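Local coordinates for ATP-dependent Clp protease adapter protein CLPS1, chloroplastic (Arabidopsis thaliana, PDB 7D34), which acts as a small chloroplast adapter that modulates the ClpC chaperone and probably selects substrates, including N-degron proteins, for the plastid Clp protease, at residues 23-27 / 65-71. Residue numbers count along the deposited sequence, not the author numbering.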
ATOM      1  N   VAL A  23       0.128   8.990  15.066  1.00 23.82           N
ATOM      2  CA  VAL A  23       1.561   8.743  14.894  1.00 22.95           C
ATOM      3  C   VAL A  23       1.996   9.111  13.477  1.00 24.43           C
ATOM      4  O   VAL A  23       3.026   9.768  13.269  1.00 24.32           O
ATOM      5  CB  VAL A  23       1.892   7.276  15.206  1.00 20.41           C
ATOM      6  CG1 VAL A  23       3.357   6.988  14.893  1.00 25.73           C
ATOM      7  CG2 VAL A  23       1.613   6.941  16.656  1.00 25.61           C
ATOM      8  N   LEU A  24       1.237   8.665  12.472  1.00 25.05           N
ATOM      9  CA  LEU A  24       1.614   8.997  11.104  1.00 20.62           C
ATOM     10  C   LEU A  24       1.740  10.503  10.937  1.00 24.60           C
ATOM     11  O   LEU A  24       2.691  11.000  10.327  1.00 25.47           O
ATOM     12  CB  LEU A  24       0.603   8.457  10.102  1.00 23.36           C
ATOM     13  CG  LEU A  24       0.621   6.932   9.941  1.00 24.64           C
ATOM     14  CD1 LEU A  24      -0.600   6.386   9.205  1.00 28.84           C
ATOM     15  CD2 LEU A  24       1.940   6.504   9.275  1.00 24.84           C
ATOM     16  N   MET A  25       0.766  11.248  11.460  1.00 27.06           N
ATOM     17  CA  MET A  25       0.824  12.697  11.344  1.00 32.05           C
ATOM     18  C   MET A  25       2.019  13.277  12.079  1.00 32.46           C
ATOM     19  O   MET A  25       2.627  14.248  11.619  1.00 30.84           O
ATOM     20  CB  MET A  25      -0.444  13.329  11.918  1.00 34.45           C
ATOM     21  CG  MET A  25      -1.753  12.874  11.360  1.00 40.51           C
ATOM     22  SD  MET A  25      -2.231  13.918  10.016  1.00 42.19           S
ATOM     23  CE  MET A  25      -2.561  15.438  10.853  1.00 42.69           C
ATOM     24  N   LYS A  26       2.380  12.679  13.208  1.00 29.45           N
ATOM     25  CA  LYS A  26       3.475  13.206  14.009  1.00 28.84           C
ATOM     26  C   LYS A  26       4.805  13.125  13.275  1.00 30.36           C
ATOM     27  O   LYS A  26       5.520  14.127  13.158  1.00 29.28           O
ATOM     28  CB  LYS A  26       3.572  12.456  15.339  1.00 31.83           C
ATOM     29  CG  LYS A  26       4.668  13.039  16.244  1.00 31.52           C
ATOM     30  CD  LYS A  26       4.532  12.689  17.739  1.00 38.93           C
ATOM     31  CE  LYS A  26       4.997  11.266  18.022  1.00 37.88           C
ATOM     32  NZ  LYS A  26       4.516  10.793  19.370  1.00 40.34           N
ATOM     33  N   VAL A  27       5.157  11.936  12.777  1.00 33.74           N
ATOM     34  CA  VAL A  27       6.525  11.691  12.327  1.00 35.88           C
ATOM     35  C   VAL A  27       6.784  11.859  10.838  1.00 33.43           C
ATOM     36  O   VAL A  27       7.946  12.078  10.458  1.00 32.12           O
ATOM     37  CB  VAL A  27       7.007  10.296  12.775  1.00 36.95           C
ATOM     38  CG1 VAL A  27       6.952  10.221  14.303  1.00 39.28           C
ATOM     39  CG2 VAL A  27       6.197   9.161  12.178  1.00 37.14           C
ATOM     40  N   GLN A  65      11.144   6.023  13.611  1.00 30.54           N
ATOM     41  CA  GLN A  65      10.222   6.892  14.327  1.00 31.93           C
ATOM     42  C   GLN A  65       8.887   6.196  14.540  1.00 32.32           C
ATOM     43  O   GLN A  65       8.341   6.225  15.647  1.00 29.37           O
ATOM     44  CB  GLN A  65      10.058   8.194  13.543  1.00 36.44           C
ATOM     45  CG  GLN A  65      11.233   9.160  13.724  1.00 38.03           C
ATOM     46  CD  GLN A  65      11.297  10.187  12.606  1.00 40.10           C
ATOM     47  OE1 GLN A  65      10.586  10.066  11.596  1.00 36.93           O
ATOM     48  NE2 GLN A  65      12.139  11.216  12.782  1.00 41.60           N
ATOM     49  N   LEU A  66       8.395   5.492  13.516  1.00 30.66           N
ATOM     50  CA  LEU A  66       7.180   4.693  13.654  1.00 27.21           C
ATOM     51  C   LEU A  66       7.336   3.622  14.734  1.00 24.26           C
ATOM     52  O   LEU A  66       6.509   3.512  15.653  1.00 28.78           O
ATOM     53  CB  LEU A  66       6.811   4.057  12.305  1.00 23.21           C
ATOM     54  CG  LEU A  66       6.460   5.018  11.159  1.00 24.39           C
ATOM     55  CD1 LEU A  66       6.141   4.225   9.905  1.00 27.77           C
ATOM     56  CD2 LEU A  66       5.327   5.947  11.552  1.00 31.20           C
ATOM     57  N   ARG A  67       8.375   2.789  14.604  1.00 21.12           N
ATOM     58  CA  ARG A  67       8.620   1.722  15.566  1.00 23.71           C
ATOM     59  C   ARG A  67       8.716   2.256  16.982  1.00 23.33           C
ATOM     60  O   ARG A  67       8.192   1.639  17.918  1.00 24.30           O
ATOM     61  CB  ARG A  67       9.907   0.994  15.199  1.00 23.91           C
ATOM     62  CG  ARG A  67       9.910   0.326  13.815  1.00 24.10           C
ATOM     63  CD  ARG A  67      11.095  -0.597  13.669  1.00 22.58           C
ATOM     64  NE  ARG A  67      11.023  -1.422  12.458  1.00 24.01           N
ATOM     65  CZ  ARG A  67      12.091  -1.864  11.798  1.00 30.99           C
ATOM     66  NH1 ARG A  67      11.949  -2.620  10.719  1.00 30.78           N
ATOM     67  NH2 ARG A  67      13.311  -1.539  12.213  1.00 31.64           N
ATOM     68  N   GLY A  68       9.384   3.399  17.163  1.00 26.58           N
ATOM     69  CA  GLY A  68       9.536   3.940  18.501  1.00 27.18           C
ATOM     70  C   GLY A  68       8.218   4.421  19.073  1.00 29.81           C
ATOM     71  O   GLY A  68       8.041   4.476  20.294  1.00 31.89           O
ATOM     72  N   ASN A  69       7.267   4.758  18.213  1.00 26.00           N
ATOM     73  CA  ASN A  69       5.934   5.134  18.653  1.00 27.33           C
ATOM     74  C   ASN A  69       4.986   3.944  18.700  1.00 27.10           C
ATOM     75  O   ASN A  69       3.784   4.141  18.856  1.00 23.29           O
ATOM     76  CB  ASN A  69       5.374   6.225  17.736  1.00 29.70           C
ATOM     77  CG  ASN A  69       5.919   7.610  18.061  1.00 29.39           C
ATOM     78  OD1 ASN A  69       5.438   8.280  18.964  1.00 31.71           O
ATOM     79  ND2 ASN A  69       6.984   7.998  17.374  1.00 24.86           N
ATOM     80  N   GLY A  70       5.495   2.723  18.532  1.00 28.44           N
ATOM     81  CA  GLY A  70       4.727   1.514  18.766  1.00 31.66           C
ATOM     82  C   GLY A  70       4.159   0.815  17.548  1.00 27.77           C
ATOM     83  O   GLY A  70       3.437  -0.178  17.713  1.00 29.22           O
ATOM     84  N   LEU A  71       4.496   1.255  16.340  1.00 24.87           N
ATOM     85  CA  LEU A  71       3.960   0.651  15.126  1.00 26.24           C
ATOM     86  C   LEU A  71       4.950  -0.351  14.524  1.00 28.90           C
ATOM     87  O   LEU A  71       6.127  -0.386  14.879  1.00 28.43           O
ATOM     88  CB  LEU A  71       3.607   1.711  14.075  1.00 22.88           C
ATOM     89  CG  LEU A  71       2.787   2.896  14.598  1.00 24.02           C
ATOM     90  CD1 LEU A  71       2.360   3.804  13.447  1.00 20.41           C
ATOM     91  CD2 LEU A  71       1.609   2.464  15.441  1.00 28.11           C
TER
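How helix ends can pack apolar groups inside and place a polar contact at the exposed edge is illustrated by segments 23-27 and 65-71 of ClpS1, at the C-terminal ends of helices 17-27 and 56-68. The apolar part is built from aliphatic groups. Val23 and Val27, one helical turn apart, both point toward the other segment: Val27 CG2 lies 3.4 Å from Leu66 CD2, while Val23 CG1 reaches Leu71 CD1 at 3.6 Å and Asn69 CB also at 3.6 Å. Leu24, whose CA-to-CB bond points sideways, adds CD2, 4.1 Å from Leu66 CD2, and the same side chain also touches Ala36 and Ile39 of helix 33-46. Since Leu66 and Leu71 also touch Val7 and Leu9 of strand 5-10, the cluster links three helices to the central strand of the three-stranded antiparallel sheet in the ClpS domain, the part of the longer chloroplast protein contained in this chain.

Leu71 can take part because helix 56-68 ends in a Schellman motif. Leu71 N bonds to Leu66 O (3.1 Å) and Gly70 N to Arg67 O (3.0 Å), with Gly70 at positive phi as the C-prime residue. The chain thereby turns into strand 72-77, and the side chain of Leu71 lies about 6 Å from the bound phenylalanine; Gly70 O accepts a hydrogen bond from Asn15, a residue of that ligand's pocket.

Polar contacts close the exposed side. Asn69 uses both ends of its amide: Asn69 ND2 donates to Gln65 O (2.8 Å), which holds the side chain against the end of helix 56-68, and Asn69 OD1 accepts from Lys26 NZ at 2.7 Å, the one hydrogen bond between the segments.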